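Carbon monoxide dehydrogenase (Thermococcus sp. AM4, PDB 6T7J) catalyses the oxidation of carbon monoxide to carbon dioxide, probably passing the electrons to ferredoxin through its iron-sulfur clusters. Local coordinates at residues L430-I434 against A534-L539; K443-V449 against D473-T479; V463-K467 against M488-M492; A549-W555 against V572-V578. One frame throughout, in Å; residues are numbered along the deposited sequence.

Interaction 1: L430-I434 against A534-L539; sequences LEPLI and ALADAL
Build 431-434 as the opening turn of helix 431-439, with L430 just ahead of it at phi/psi -82/-1, and 534-538 as the closing turn of helix 525-538, with L539 following at -91/3. I434 N donates to L430 O (3.2 Å); on the other side A538 N reaches A534 O (2.7 Å) and L539 N reaches L535 O (3.0 Å). The backbones stay well apart, the nearest CA pair being I434 and L535 at 7.6 Å, so side chains fill the gap. L430 and I434, one turn apart, point toward the other helix, both with chi1 m and chi2 t. CD1 of L430 lies 3.7 Å from A534 CB and 4.0 Å from L535 CD2. I434 reaches further along, with CD1 3.5 Å from A538 CB, CG1 3.9 Å from L535 CD2 and CG2 3.6 Å from L539 CD2. L535, also m,t, leaves its backbone sideways, yet CD2 ends among three residues, since L433 CD2 (chi1 t) approaches it at 4.0 Å as well. L433 and L535 also rest on I445 of strand 444-448, so the two helix ends pack side by side over one face of the parallel sheet. The contact buries 288 Å²: leucine, isoleucine and alanine join the helices by apolar packing, with no polar bond between them.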
loop_
_atom_site.group_PDB
_atom_site.type_symbol
_atom_site.label_atom_id
_atom_site.label_comp_id
_atom_site.label_asym_id
_atom_site.label_seq_id
_atom_site.Cartn_x
_atom_site.Cartn_y
_atom_site.Cartn_z
ATOM N N LEU A 430 39.873 -5.255 -7.023
ATOM C CA LEU A 430 39.057 -5.011 -8.206
ATOM C C LEU A 430 39.886 -4.674 -9.440
ATOM O O LEU A 430 39.309 -4.479 -10.515
ATOM C CB LEU A 430 38.068 -3.871 -7.945
ATOM C CG LEU A 430 36.869 -4.116 -7.028
ATOM C CD1 LEU A 430 35.892 -2.955 -7.131
ATOM C CD2 LEU A 430 36.180 -5.433 -7.357
ATOM N N GLU A 431 41.210 -4.612 -9.314
ATOM C CA GLU A 431 42.034 -4.069 -10.391
ATOM C C GLU A 431 42.011 -4.884 -11.682
ATOM O O GLU A 431 41.958 -4.264 -12.757
ATOM C CB GLU A 431 43.475 -3.891 -9.896
ATOM C CG GLU A 431 44.348 -3.069 -10.831
ATOM C CD GLU A 431 45.783 -2.967 -10.351
ATOM O OE1 GLU A 431 46.023 -2.270 -9.343
ATOM O OE2 GLU A 431 46.669 -3.585 -10.983
ATOM N N PRO A 432 42.072 -6.225 -11.675
ATOM C CA PRO A 432 42.092 -6.941 -12.965
ATOM C C PRO A 432 40.849 -6.724 -13.817
ATOM O O PRO A 432 40.973 -6.501 -15.029
ATOM C CB PRO A 432 42.251 -8.414 -12.553
ATOM C CG PRO A 432 41.977 -8.460 -11.090
ATOM C CD PRO A 432 42.365 -7.132 -10.552
ATOM N N LEU A 433 39.651 -6.777 -13.228
ATOM C CA LEU A 433 38.447 -6.536 -14.021
ATOM C C LEU A 433 38.353 -5.083 -14.475
ATOM O O LEU A 433 37.858 -4.810 -15.575
ATOM C CB LEU A 433 37.197 -6.923 -13.233
ATOM C CG LEU A 433 35.877 -6.661 -13.963
ATOM C CD1 LEU A 433 35.007 -7.908 -14.008
ATOM C CD2 LEU A 433 35.132 -5.505 -13.318
ATOM N N ILE A 434 38.815 -4.143 -13.651
ATOM C CA ILE A 434 38.844 -2.745 -14.070
ATOM C C ILE A 434 39.771 -2.569 -15.267
ATOM O O ILE A 434 39.454 -1.843 -16.218
ATOM C CB ILE A 434 39.256 -1.850 -12.888
ATOM C CG1 ILE A 434 38.098 -1.723 -11.898
ATOM C CG2 ILE A 434 39.708 -0.483 -13.379
ATOM C CD1 ILE A 434 38.223 -0.549 -10.966
ATOM N N ALA A 534 30.908 -0.418 -5.986
ATOM C CA ALA A 534 32.351 -0.566 -5.844
ATOM C C ALA A 534 33.065 -0.058 -7.089
ATOM O O ALA A 534 33.967 0.786 -7.002
ATOM C CB ALA A 534 32.706 -2.026 -5.566
ATOM N N LEU A 535 32.643 -0.535 -8.264
ATOM C CA LEU A 535 33.292 -0.152 -9.514
ATOM C C LEU A 535 33.333 1.361 -9.662
ATOM O O LEU A 535 34.407 1.963 -9.779
ATOM C CB LEU A 535 32.559 -0.784 -10.698
ATOM C CG LEU A 535 32.943 -2.211 -11.083
ATOM C CD1 LEU A 535 32.587 -2.458 -12.537
ATOM C CD2 LEU A 535 34.422 -2.462 -10.840
ATOM N N ALA A 536 32.155 1.990 -9.629
ATOM C CA ALA A 536 32.070 3.442 -9.718
ATOM C C ALA A 536 32.988 4.119 -8.708
ATOM O O ALA A 536 33.632 5.126 -9.021
ATOM C CB ALA A 536 30.621 3.885 -9.517
ATOM N N ASP A 537 33.089 3.563 -7.498
ATOM C CA ASP A 537 33.929 4.198 -6.488
ATOM C C ASP A 537 35.407 3.979 -6.785
ATOM O O ASP A 537 36.232 4.872 -6.556
ATOM C CB ASP A 537 33.571 3.677 -5.097
ATOM C CG ASP A 537 32.609 4.592 -4.366
ATOM O OD1 ASP A 537 32.481 5.767 -4.776
ATOM O OD2 ASP A 537 31.978 4.139 -3.388
ATOM N N ALA A 538 35.761 2.802 -7.306
ATOM C CA ALA A 538 37.163 2.535 -7.600
ATOM C C ALA A 538 37.675 3.424 -8.724
ATOM O O ALA A 538 38.849 3.811 -8.723
ATOM C CB ALA A 538 37.353 1.060 -7.949
ATOM N N LEU A 539 36.810 3.771 -9.674
ATOM C CA LEU A 539 37.182 4.593 -10.815
ATOM C C LEU A 539 36.974 6.084 -10.569
ATOM O O LEU A 539 37.222 6.884 -11.476
ATOM C CB LEU A 539 36.391 4.153 -12.053
ATOM C CG LEU A 539 36.599 2.698 -12.492
ATOM C CD1 LEU A 539 35.357 2.138 -13.168
ATOM C CD2 LEU A 539 37.801 2.580 -13.413
#

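Interaction 2: K443-V449 against D473-T479; sequences KGIVGIV and DVLVVGT
Strands 444-448 and 474-478 run parallel, axes 4.4 Å apart at closest and crossing at -29°, pairing I445 with L475 through to I448 with G478. The ladder runs L475 N to G444 O, V446 N to L475 O and V477 N to V446 O (each 2.9 Å), I448 N to V477 O (2.8 Å), and T479 N to I448 O (3.0 Å, that carbonyl less surely placed). Ahead of it K443 N donates to D473 O (2.7 Å). The far-side backbone of I445, G447 and V449 bonds to P547, A549 and S551. K443 O accepts from R625 NH1; NZ reaches G440 O and L632 O. D473 (positive phi) is C' of the Schellman motif ending helix 460-471; its carboxylate takes the G503 and L504 amides. I448 (m,t) lays CD1 3.6 Å from V476 CG1 (chi1 t) under that helix; I445 (m,t) lays CG2 4.1 Å from V477 CG1 (chi1 m) opposite. In this beta-alpha-beta unit of a 3-2-1-4-5-6 Rossmann-like sheet, polar backbone bonds internally, leaving aliphatic side chains for helices.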
loop_
_atom_site.group_PDB
_atom_site.type_symbol
_atom_site.label_atom_id
_atom_site.label_comp_id
_atom_site.label_asym_id
_atom_site.label_seq_id
_atom_site.Cartn_x
_atom_site.Cartn_y
_atom_site.Cartn_z
ATOM N N LYS A 443 33.563 -5.383 -22.562
ATOM C CA LYS A 443 32.897 -4.145 -22.960
ATOM C C LYS A 443 32.146 -3.526 -21.790
ATOM O O LYS A 443 32.192 -2.306 -21.589
ATOM C CB LYS A 443 31.946 -4.409 -24.127
ATOM C CG LYS A 443 32.475 -3.949 -25.475
ATOM C CD LYS A 443 33.870 -4.495 -25.733
ATOM C CE LYS A 443 34.479 -3.881 -26.980
ATOM N NZ LYS A 443 35.930 -4.191 -27.097
ATOM N N GLY A 444 31.455 -4.348 -21.014
ATOM C CA GLY A 444 30.731 -3.856 -19.864
ATOM C C GLY A 444 30.148 -5.003 -19.073
ATOM O O GLY A 444 30.455 -6.170 -19.319
ATOM N N ILE A 445 29.305 -4.650 -18.107
ATOM C CA ILE A 445 28.609 -5.618 -17.269
ATOM C C ILE A 445 27.119 -5.335 -17.358
ATOM O O ILE A 445 26.700 -4.174 -17.383
ATOM C CB ILE A 445 29.087 -5.557 -15.803
ATOM C CG1 ILE A 445 30.613 -5.635 -15.737
ATOM C CG2 ILE A 445 28.454 -6.673 -14.983
ATOM C CD1 ILE A 445 31.189 -5.133 -14.441
ATOM N N VAL A 446 26.317 -6.392 -17.422
ATOM C CA VAL A 446 24.867 -6.250 -17.461
ATOM C C VAL A 446 24.248 -7.197 -16.445
ATOM O O VAL A 446 24.547 -8.397 -16.441
ATOM C CB VAL A 446 24.292 -6.507 -18.866
ATOM C CG1 VAL A 446 22.771 -6.550 -18.811
ATOM C CG2 VAL A 446 24.753 -5.424 -19.825
ATOM N N GLY A 447 23.390 -6.655 -15.584
ATOM C CA GLY A 447 22.619 -7.461 -14.662
ATOM C C GLY A 447 21.252 -7.809 -15.215
ATOM O O GLY A 447 20.461 -6.923 -15.549
ATOM N N ILE A 448 20.969 -9.101 -15.324
ATOM C CA ILE A 448 19.685 -9.595 -15.802
ATOM C C ILE A 448 18.947 -10.233 -14.631
ATOM O O ILE A 448 19.499 -11.079 -13.911
ATOM C CB ILE A 448 19.853 -10.576 -16.973
ATOM C CG1 ILE A 448 20.977 -10.103 -17.900
ATOM C CG2 ILE A 448 18.562 -10.666 -17.757
ATOM C CD1 ILE A 448 21.197 -10.996 -19.104
ATOM N N VAL A 449 17.709 -9.799 -14.425
ATOM C CA VAL A 449 16.890 -10.178 -13.286
ATOM C C VAL A 449 15.461 -10.366 -13.778
ATOM O O VAL A 449 15.153 -10.142 -14.951
ATOM C CB VAL A 449 16.936 -9.122 -12.161
ATOM C CG1 VAL A 449 18.375 -8.816 -11.755
ATOM C CG2 VAL A 449 16.229 -7.849 -12.606
ATOM N N ASP A 473 31.257 -9.815 -25.871
ATOM C CA ASP A 473 32.218 -9.542 -24.801
ATOM C C ASP A 473 31.626 -8.618 -23.735
ATOM O O ASP A 473 32.215 -7.600 -23.363
ATOM C CB ASP A 473 33.521 -8.966 -25.365
ATOM C CG ASP A 473 34.530 -10.041 -25.714
ATOM O OD1 ASP A 473 34.430 -11.154 -25.156
ATOM O OD2 ASP A 473 35.423 -9.773 -26.545
ATOM N N VAL A 474 30.449 -8.986 -23.235
ATOM C CA VAL A 474 29.787 -8.269 -22.150
ATOM C C VAL A 474 29.562 -9.252 -21.009
ATOM O O VAL A 474 28.835 -10.241 -21.170
ATOM C CB VAL A 474 28.460 -7.638 -22.598
ATOM C CG1 VAL A 474 27.855 -6.821 -21.467
ATOM C CG2 VAL A 474 28.668 -6.776 -23.834
ATOM N N LEU A 475 30.185 -8.981 -19.863
ATOM C CA LEU A 475 30.023 -9.832 -18.692
ATOM C C LEU A 475 28.591 -9.749 -18.181
ATOM O O LEU A 475 28.099 -8.663 -17.838
ATOM C CB LEU A 475 31.013 -9.427 -17.603
ATOM C CG LEU A 475 30.910 -10.148 -16.257
ATOM C CD1 LEU A 475 31.072 -11.654 -16.425
ATOM C CD2 LEU A 475 31.942 -9.600 -15.285
ATOM N N VAL A 476 27.929 -10.899 -18.130
ATOM C CA VAL A 476 26.539 -11.027 -17.723
ATOM C C VAL A 476 26.508 -11.515 -16.285
ATOM O O VAL A 476 27.049 -12.588 -15.977
ATOM C CB VAL A 476 25.784 -11.992 -18.653
ATOM C CG1 VAL A 476 24.386 -12.241 -18.164
ATOM C CG2 VAL A 476 25.743 -11.441 -20.056
ATOM N N VAL A 477 25.897 -10.745 -15.390
ATOM C CA VAL A 477 25.565 -11.222 -14.057
ATOM C C VAL A 477 24.053 -11.138 -13.921
ATOM O O VAL A 477 23.380 -10.490 -14.723
ATOM C CB VAL A 477 26.262 -10.422 -12.937
ATOM C CG1 VAL A 477 27.745 -10.272 -13.231
ATOM C CG2 VAL A 477 25.603 -9.066 -12.764
ATOM N N GLY A 478 23.509 -11.810 -12.917
ATOM C CA GLY A 478 22.068 -11.716 -12.748
ATOM C C GLY A 478 21.549 -12.533 -11.588
ATOM O O GLY A 478 22.264 -13.344 -10.988
ATOM N N THR A 479 20.264 -12.316 -11.303
ATOM C CA THR A 479 19.594 -12.931 -10.160
ATOM C C THR A 479 18.266 -13.548 -10.580
ATOM O O THR A 479 17.791 -13.371 -11.705
ATOM C CB THR A 479 19.331 -11.924 -9.029
ATOM O OG1 THR A 479 18.156 -11.159 -9.332
ATOM C CG2 THR A 479 20.516 -10.984 -8.831
#

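Interaction 3: V463-K467 against M488-M492; sequences VTLAK and MEGLM
V463 to K467 form one regular turn in the middle of helix 460-471, closed by K467 N to V463 O at 2.9 Å. Opposite them, helix 480-489 runs out: M488 and E489 are still helical, G490 breaks away at phi/psi 121/6, where a CB would jam against the preceding carbonyl, and L491 follows at -75/-4. This is a helix end at a glycine with positive phi, which turns the chain so that L491 packs on the side of helix 460-471. The closest CA pair is V463 and E489, 7.3 Å apart. V463, chi1 p, points across and sets CG2 3.4 Å from E489 CG and 3.6 Å from L491 CD1. T464 turns away, its OG1 bonded to Y460 O, and L465 lies on the sheet side of the helix. A466 again faces the partner, with CB 3.7 Å from L491 CD1, so this leucine (m,t) slots against the side chains of V463 and A466. K467 starts sideways with chi1 m, passes CG 4.0 Å from L491 CD2, and bends at chi4 m to bring NZ 3.6 Å from E489 OE2, a rather long salt bridge over the aliphatic patch. E489 meets it with chi1 t and chi2 p. In the fold, L465 and T464 meet helix 610-627, while L491 also touches C516 of strand 516-518, the strand at that edge of the parallel sheet.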
loop_
_atom_site.group_PDB
_atom_site.type_symbol
_atom_site.label_atom_id
_atom_site.label_comp_id
_atom_site.label_asym_id
_atom_site.label_seq_id
_atom_site.Cartn_x
_atom_site.Cartn_y
_atom_site.Cartn_z
ATOM N N VAL A 463 17.639 -16.187 -21.891
ATOM C CA VAL A 463 18.803 -16.862 -22.454
ATOM C C VAL A 463 19.284 -16.157 -23.716
ATOM O O VAL A 463 20.492 -16.034 -23.943
ATOM C CB VAL A 463 18.493 -18.347 -22.712
ATOM C CG1 VAL A 463 17.287 -18.505 -23.620
ATOM C CG2 VAL A 463 19.690 -19.016 -23.329
ATOM N N THR A 464 18.360 -15.681 -24.556
ATOM C CA THR A 464 18.777 -15.037 -25.798
ATOM C C THR A 464 19.522 -13.737 -25.520
ATOM O O THR A 464 20.556 -13.462 -26.143
ATOM C CB THR A 464 17.569 -14.795 -26.705
ATOM O OG1 THR A 464 17.074 -16.050 -27.188
ATOM C CG2 THR A 464 17.957 -13.934 -27.897
ATOM N N LEU A 465 19.028 -12.930 -24.576
ATOM C CA LEU A 465 19.735 -11.711 -24.206
ATOM C C LEU A 465 21.099 -12.027 -23.608
ATOM O O LEU A 465 22.100 -11.388 -23.960
ATOM C CB LEU A 465 18.894 -10.896 -23.223
ATOM C CG LEU A 465 19.491 -9.548 -22.819
ATOM C CD1 LEU A 465 19.551 -8.624 -24.015
ATOM C CD2 LEU A 465 18.686 -8.918 -21.703
ATOM N N ALA A 466 21.163 -13.014 -22.705
ATOM C CA ALA A 466 22.448 -13.382 -22.119
ATOM C C ALA A 466 23.443 -13.817 -23.192
ATOM O O ALA A 466 24.612 -13.405 -23.171
ATOM C CB ALA A 466 22.250 -14.488 -21.083
ATOM N N LYS A 467 22.989 -14.642 -24.142
ATOM C CA LYS A 467 23.852 -15.116 -25.219
ATOM C C LYS A 467 24.348 -13.958 -26.075
ATOM O O LYS A 467 25.549 -13.845 -26.356
ATOM C CB LYS A 467 23.091 -16.114 -26.093
ATOM C CG LYS A 467 23.012 -17.535 -25.570
ATOM C CD LYS A 467 22.469 -18.444 -26.666
ATOM C CE LYS A 467 21.732 -19.645 -26.106
ATOM N NZ LYS A 467 22.666 -20.718 -25.669
ATOM N N MET A 488 19.646 -23.551 -16.201
ATOM C CA MET A 488 19.041 -24.686 -16.889
ATOM C C MET A 488 19.484 -24.765 -18.345
ATOM O O MET A 488 19.530 -25.861 -18.917
ATOM C CB MET A 488 17.519 -24.604 -16.804
ATOM C CG MET A 488 16.970 -24.749 -15.398
ATOM S SD MET A 488 15.175 -24.639 -15.355
ATOM C CE MET A 488 14.928 -23.008 -16.057
ATOM N N GLU A 489 19.807 -23.627 -18.963
ATOM C CA GLU A 489 20.234 -23.657 -20.357
ATOM C C GLU A 489 21.660 -24.179 -20.500
ATOM O O GLU A 489 21.962 -24.923 -21.440
ATOM C CB GLU A 489 20.120 -22.266 -20.978
ATOM C CG GLU A 489 20.623 -22.202 -22.406
ATOM C CD GLU A 489 19.532 -22.493 -23.419
ATOM O OE1 GLU A 489 18.349 -22.554 -23.020
ATOM O OE2 GLU A 489 19.857 -22.658 -24.615
ATOM N N GLY A 490 22.545 -23.805 -19.581
ATOM C CA GLY A 490 23.933 -24.207 -19.672
ATOM C C GLY A 490 24.865 -23.018 -19.726
ATOM O O GLY A 490 26.074 -23.172 -19.922
ATOM N N LEU A 491 24.307 -21.820 -19.553
ATOM C CA LEU A 491 25.094 -20.594 -19.578
ATOM C C LEU A 491 25.918 -20.394 -18.315
ATOM O O LEU A 491 26.690 -19.430 -18.247
ATOM C CB LEU A 491 24.175 -19.394 -19.796
ATOM C CG LEU A 491 23.424 -19.383 -21.128
ATOM C CD1 LEU A 491 22.463 -18.212 -21.188
ATOM C CD2 LEU A 491 24.404 -19.337 -22.292
ATOM N N MET A 492 25.777 -21.270 -17.320
ATOM C CA MET A 492 26.581 -21.208 -16.106
ATOM C C MET A 492 27.408 -22.469 -15.905
ATOM O O MET A 492 27.987 -22.655 -14.829
ATOM C CB MET A 492 25.690 -20.953 -14.887
ATOM C CG MET A 492 25.123 -19.544 -14.837
ATOM S SD MET A 492 23.850 -19.322 -13.581
ATOM C CE MET A 492 23.422 -17.603 -13.844
#

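Interaction 4: A549-W555 against V572-V578; sequences AGSAPEW and VFTHLGV
Strands 549-552 and 574-576 run parallel, axes 4.5 Å apart and crossing at -21°, with G550 beside T574, S551 beside H575 and A552 beside L576. Four backbone bonds hold the register: G550 N to F573 O, A552 N to H575 O and G577 N to A552 O (each 2.9 Å), H575 N to G550 O (2.8 Å). On one face S551, chi1 147°, shares a hydrogen bond of 3.1 Å between its OG and H575 ND1; H575 (chi1 t, chi2 -104°) also bonds E607 O through NE2. On the other, T574, chi1 m, folds OG1 back to V572 O (2.9 Å). Ahead of the strand V572 (chi1 p) points toward 549-555, CG2 3.4 Å from G550 N. Past the strands, W555 (chi1 p, chi2 -89°) turns its indole back: NE1 donates to V578 O at 2.8 Å, and V578 CB sits 3.8 Å from the five-membered ring centroid, a CH-pi contact over the face. E554, chi1 m, leads away to the amides of N459 and H462. Helix 558-569 joins the two strands as a beta-alpha-beta unit. Beyond the ladder, one indole ties the two departing loops together by hydrogen bond and ring face.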
loop_
_atom_site.group_PDB
_atom_site.type_symbol
_atom_site.label_atom_id
_atom_site.label_comp_id
_atom_site.label_asym_id
_atom_site.label_seq_id
_atom_site.Cartn_x
_atom_site.Cartn_y
_atom_site.Cartn_z
ATOM N N ALA A 549 24.480 -1.973 -17.812
ATOM C CA ALA A 549 23.041 -1.925 -18.013
ATOM C C ALA A 549 22.386 -2.992 -17.146
ATOM O O ALA A 549 23.050 -3.877 -16.605
ATOM C CB ALA A 549 22.671 -2.118 -19.487
ATOM N N GLY A 550 21.067 -2.884 -17.005
ATOM C CA GLY A 550 20.286 -3.912 -16.359
ATOM C C GLY A 550 19.106 -4.283 -17.237
ATOM O O GLY A 550 18.734 -3.548 -18.147
ATOM N N SER A 551 18.516 -5.440 -16.949
ATOM C CA SER A 551 17.398 -5.884 -17.770
ATOM C C SER A 551 16.498 -6.830 -16.989
ATOM O O SER A 551 16.979 -7.671 -16.225
ATOM C CB SER A 551 17.888 -6.575 -19.046
ATOM O OG SER A 551 16.991 -7.604 -19.429
ATOM N N ALA A 552 15.189 -6.685 -17.205
ATOM C CA ALA A 552 14.173 -7.625 -16.732
ATOM C C ALA A 552 13.405 -8.109 -17.956
ATOM O O ALA A 552 12.384 -7.515 -18.338
ATOM C CB ALA A 552 13.246 -6.976 -15.708
ATOM N N PRO A 553 13.858 -9.186 -18.602
ATOM C CA PRO A 553 13.285 -9.544 -19.911
ATOM C C PRO A 553 11.870 -10.092 -19.846
ATOM O O PRO A 553 11.123 -9.939 -20.819
ATOM C CB PRO A 553 14.265 -10.597 -20.451
ATOM C CG PRO A 553 15.481 -10.507 -19.579
ATOM C CD PRO A 553 14.997 -10.043 -18.245
ATOM N N GLU A 554 11.477 -10.744 -18.753
ATOM C CA GLU A 554 10.198 -11.448 -18.696
ATOM C C GLU A 554 9.494 -11.189 -17.369
ATOM O O GLU A 554 8.832 -12.074 -16.814
ATOM C CB GLU A 554 10.388 -12.950 -18.918
ATOM C CG GLU A 554 11.205 -13.304 -20.155
ATOM C CD GLU A 554 11.599 -14.766 -20.207
ATOM O OE1 GLU A 554 10.925 -15.594 -19.559
ATOM O OE2 GLU A 554 12.584 -15.089 -20.902
ATOM N N TRP A 555 9.606 -9.967 -16.855
ATOM C CA TRP A 555 9.097 -9.653 -15.527
ATOM C C TRP A 555 7.571 -9.739 -15.479
ATOM O O TRP A 555 6.877 -9.608 -16.491
ATOM C CB TRP A 555 9.550 -8.257 -15.098
ATOM C CG TRP A 555 8.858 -7.150 -15.832
ATOM C CD1 TRP A 555 9.250 -6.571 -17.003
ATOM C CD2 TRP A 555 7.648 -6.485 -15.439
ATOM N NE1 TRP A 555 8.359 -5.590 -17.367
ATOM C CE2 TRP A 555 7.368 -5.517 -16.425
ATOM C CE3 TRP A 555 6.778 -6.612 -14.352
ATOM C CZ2 TRP A 555 6.254 -4.682 -16.355
ATOM C CZ3 TRP A 555 5.672 -5.785 -14.286
ATOM C CH2 TRP A 555 5.420 -4.833 -15.281
ATOM N N VAL A 572 21.455 3.223 -13.520
ATOM C CA VAL A 572 21.731 2.247 -14.570
ATOM C C VAL A 572 20.595 2.256 -15.581
ATOM O O VAL A 572 19.413 2.234 -15.211
ATOM C CB VAL A 572 21.958 0.834 -13.998
ATOM C CG1 VAL A 572 20.909 0.467 -12.999
ATOM C CG2 VAL A 572 21.972 -0.193 -15.108
ATOM N N PHE A 573 20.962 2.325 -16.859
ATOM C CA PHE A 573 20.035 2.108 -17.961
ATOM C C PHE A 573 19.393 0.731 -17.828
ATOM O O PHE A 573 20.091 -0.287 -17.803
ATOM C CB PHE A 573 20.807 2.240 -19.275
ATOM C CG PHE A 573 19.986 2.010 -20.507
ATOM C CD1 PHE A 573 19.157 3.002 -21.001
ATOM C CD2 PHE A 573 20.077 0.811 -21.198
ATOM C CE1 PHE A 573 18.414 2.795 -22.148
ATOM C CE2 PHE A 573 19.336 0.597 -22.342
ATOM C CZ PHE A 573 18.508 1.591 -22.819
ATOM N N THR A 574 18.064 0.696 -17.738
ATOM C CA THR A 574 17.334 -0.510 -17.360
ATOM C C THR A 574 16.319 -0.866 -18.439
ATOM O O THR A 574 15.387 -0.099 -18.699
ATOM C CB THR A 574 16.635 -0.317 -16.011
ATOM O OG1 THR A 574 17.617 -0.060 -14.998
ATOM C CG2 THR A 574 15.833 -1.557 -15.632
ATOM N N HIS A 575 16.493 -2.040 -19.043
ATOM C CA HIS A 575 15.621 -2.523 -20.104
ATOM C C HIS A 575 14.509 -3.394 -19.534
ATOM O O HIS A 575 14.724 -4.168 -18.596
ATOM C CB HIS A 575 16.421 -3.325 -21.133
ATOM C CG HIS A 575 15.619 -4.379 -21.833
ATOM N ND1 HIS A 575 15.733 -5.721 -21.540
ATOM C CD2 HIS A 575 14.689 -4.287 -22.813
ATOM C CE1 HIS A 575 14.910 -6.411 -22.311
ATOM N NE2 HIS A 575 14.263 -5.563 -23.090
ATOM N N LEU A 576 13.318 -3.260 -20.112
ATOM C CA LEU A 576 12.172 -4.094 -19.779
ATOM C C LEU A 576 11.772 -4.894 -21.010
ATOM O O LEU A 576 11.633 -4.332 -22.102
ATOM C CB LEU A 576 10.991 -3.250 -19.295
ATOM C CG LEU A 576 11.251 -2.265 -18.156
ATOM C CD1 LEU A 576 9.946 -1.627 -17.715
ATOM C CD2 LEU A 576 11.937 -2.960 -16.990
ATOM N N GLY A 577 11.588 -6.198 -20.833
ATOM C CA GLY A 577 11.178 -7.056 -21.926
ATOM C C GLY A 577 9.685 -7.300 -21.941
ATOM O O GLY A 577 9.152 -7.900 -22.878
ATOM N N VAL A 578 9.003 -6.848 -20.893
ATOM C CA VAL A 578 7.547 -6.848 -20.823
ATOM C C VAL A 578 7.101 -5.402 -20.668
ATOM O O VAL A 578 7.672 -4.656 -19.863
ATOM C CB VAL A 578 7.029 -7.721 -19.663
ATOM C CG1 VAL A 578 5.528 -7.547 -19.482
ATOM C CG2 VAL A 578 7.370 -9.185 -19.907
#

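Interactions 2 and 4 share one parallel sheet: strands 444-448 and 548-552 are neighbours, with S551 N 2.8 Å from G447 O and V449 N 2.9 Å from S551 O, and the contact centres lie 11 Å apart. Interaction 1 covers one face, L535 CD1 touching I445 CD1 at 3.6 Å; helix 460-471 of interaction 3 covers the other, with A466 CA 4.0 Å from I448 CD1 and L465 CD2 3.1 Å from S551 OG. Both strand pairs lead toward the nickel-free cluster C: the side chains of T479 and W555 each lie about 7 Å from the broken Fe4S4 cluster. Its pocket includes C451, C481 and S557, just beyond V449, T479 and W555.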